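Local coordinates for putative signal transduction protein with CBS domains (PDB 4NOC) that is of unknown function but, as a protein with paired CBS domains, may sense adenosyl ligands such as AMP or ATP in signalling, at residues S45-L50 / K93-Q98. Numbering follows the deposited sequence.
Sequences SPHSVL and KLLPSQ. With SO4 (sulfate ion), chain F.
L95 drives its isobutyl group against the strand that runs through H47 to L50. Its chi1 of -67° places CG beside the backbone N, and neither CB nor CG comes within 4.2 Å of the strand segment, which leaves the contact to the two methyls. One branch, CD1, reaches the imidazole of H47 at its edge, near the ring plane, 3.9 Å from CE1, and comes within 4.3 Å of S48 CB. The other branch, CD2, sits 3.9 Å from the backbone O of V49 and 4.1 Å from L50 CD1. L50 in turn spreads its methyls over two neighbours, its CD2 meeting L94 CD1 at 3.9 Å. An alanine in place of L95 would take the CD1 methyl from the imidazole edge and the CD2 methyl from L50 CD1, and would probably open a gap between H47 and L50. No hydrogen bond spans the two segments, but S48 OG bonds to A100 O, and L94 O accepts from Q54. A classic beta bulge sets H47 and S48 together opposite V39 of strand 36-40. Leucines ending helix 91-94 and starting the next loop thus pack on the first CBS domain's small sheet, in a protein with two CBS motifs.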
loop_
_atom_site.group_PDB
_atom_site.type_symbol
_atom_site.label_atom_id
_atom_site.label_comp_id
_atom_site.label_asym_id
_atom_site.label_seq_id
_atom_site.Cartn_x
_atom_site.Cartn_y
_atom_site.Cartn_z
ATOM N N SER A 45 1.433 10.160 -19.753
ATOM C CA SER A 45 2.395 10.496 -18.703
ATOM C C SER A 45 1.851 10.219 -17.302
ATOM O O SER A 45 0.676 10.484 -17.008
ATOM C CB SER A 45 2.948 11.925 -18.839
ATOM O OG SER A 45 1.930 12.889 -19.010
ATOM N N PRO A 46 2.708 9.645 -16.450
ATOM C CA PRO A 46 2.399 9.338 -15.055
ATOM C C PRO A 46 1.799 10.570 -14.410
ATOM O O PRO A 46 2.227 11.698 -14.695
ATOM C CB PRO A 46 3.775 9.032 -14.449
ATOM C CG PRO A 46 4.792 9.526 -15.481
ATOM C CD PRO A 46 4.110 9.337 -16.781
ATOM N N HIS A 47 0.795 10.362 -13.570
ATOM C CA HIS A 47 0.041 11.472 -13.006
ATOM C C HIS A 47 -0.091 11.218 -11.507
ATOM O O HIS A 47 0.357 12.022 -10.677
ATOM C CB HIS A 47 -1.317 11.578 -13.736
ATOM C CG HIS A 47 -2.225 12.663 -13.235
ATOM N ND1 HIS A 47 -3.114 12.471 -12.194
ATOM C CD2 HIS A 47 -2.430 13.930 -13.672
ATOM C CE1 HIS A 47 -3.803 13.582 -11.995
ATOM N NE2 HIS A 47 -3.406 14.483 -12.876
ATOM N N SER A 48 -0.631 10.055 -11.167
ATOM C CA SER A 48 -0.945 9.765 -9.787
ATOM C C SER A 48 -1.159 8.267 -9.595
ATOM O O SER A 48 -1.145 7.491 -10.554
ATOM C CB SER A 48 -2.218 10.519 -9.402
ATOM O OG SER A 48 -2.235 10.796 -8.018
ATOM N N VAL A 49 -1.354 7.865 -8.347
ATOM C CA VAL A 49 -1.753 6.499 -8.033
ATOM C C VAL A 49 -3.174 6.593 -7.508
ATOM O O VAL A 49 -3.491 7.554 -6.799
ATOM C CB VAL A 49 -0.866 5.894 -6.931
ATOM C CG1 VAL A 49 -1.320 4.469 -6.578
ATOM C CG2 VAL A 49 0.575 5.883 -7.372
ATOM N N LEU A 50 -4.023 5.625 -7.861
ATOM C CA LEU A 50 -5.365 5.526 -7.295
ATOM C C LEU A 50 -5.428 4.304 -6.379
ATOM O O LEU A 50 -5.609 3.172 -6.842
ATOM C CB LEU A 50 -6.439 5.418 -8.389
ATOM C CG LEU A 50 -7.863 5.121 -7.891
ATOM C CD1 LEU A 50 -8.335 6.201 -6.924
ATOM C CD2 LEU A 50 -8.869 4.948 -9.032
ATOM N N LYS A 93 -12.284 12.033 -11.065
ATOM C CA LYS A 93 -13.166 12.418 -9.961
ATOM C C LYS A 93 -12.976 11.536 -8.726
ATOM O O LYS A 93 -13.303 11.938 -7.610
ATOM C CB LYS A 93 -14.635 12.399 -10.405
ATOM C CG LYS A 93 -15.161 13.723 -10.918
ATOM N N LEU A 94 -12.450 10.334 -8.932
ATOM C CA LEU A 94 -12.161 9.423 -7.828
ATOM C C LEU A 94 -10.949 9.887 -7.018
ATOM O O LEU A 94 -10.815 9.557 -5.842
ATOM C CB LEU A 94 -11.889 8.010 -8.361
ATOM C CG LEU A 94 -13.035 7.316 -9.093
ATOM C CD1 LEU A 94 -12.594 5.947 -9.572
ATOM C CD2 LEU A 94 -14.196 7.178 -8.157
ATOM N N LEU A 95 -10.056 10.636 -7.652
ATOM C CA LEU A 95 -8.833 11.052 -6.980
ATOM C C LEU A 95 -9.148 12.034 -5.849
ATOM O O LEU A 95 -10.189 12.672 -5.856
ATOM C CB LEU A 95 -7.849 11.658 -7.977
ATOM C CG LEU A 95 -7.253 10.719 -9.027
ATOM C CD1 LEU A 95 -6.355 11.511 -9.980
ATOM C CD2 LEU A 95 -6.468 9.584 -8.368
ATOM N N PRO A 96 -8.253 12.125 -4.853
ATOM C CA PRO A 96 -8.437 13.125 -3.793
ATOM C C PRO A 96 -8.170 14.521 -4.343
ATOM O O PRO A 96 -7.576 14.631 -5.421
ATOM C CB PRO A 96 -7.366 12.749 -2.766
ATOM C CG PRO A 96 -6.280 12.023 -3.577
ATOM C CD PRO A 96 -7.050 11.285 -4.647
ATOM N N SER A 97 -8.604 15.558 -3.622
ATOM C CA SER A 97 -8.440 16.943 -4.071
ATOM C C SER A 97 -6.971 17.317 -4.267
ATOM O O SER A 97 -6.640 18.062 -5.190
ATOM C CB SER A 97 -9.117 17.923 -3.105
ATOM N N GLN A 98 -6.099 16.798 -3.405
ATOM C CA GLN A 98 -4.655 16.944 -3.592
ATOM C C GLN A 98 -3.997 15.580 -3.845
ATOM O O GLN A 98 -3.452 14.965 -2.925
ATOM C CB GLN A 98 -4.019 17.631 -2.381
HETATM S S SO4 F . -9.826 14.615 -0.274
HETATM O O1 SO4 F . -8.416 14.452 0.076
HETATM O O2 SO4 F . -9.935 15.308 -1.552
HETATM O O3 SO4 F . -10.486 13.311 -0.379
HETATM O O4 SO4 F . -10.466 15.407 0.769
#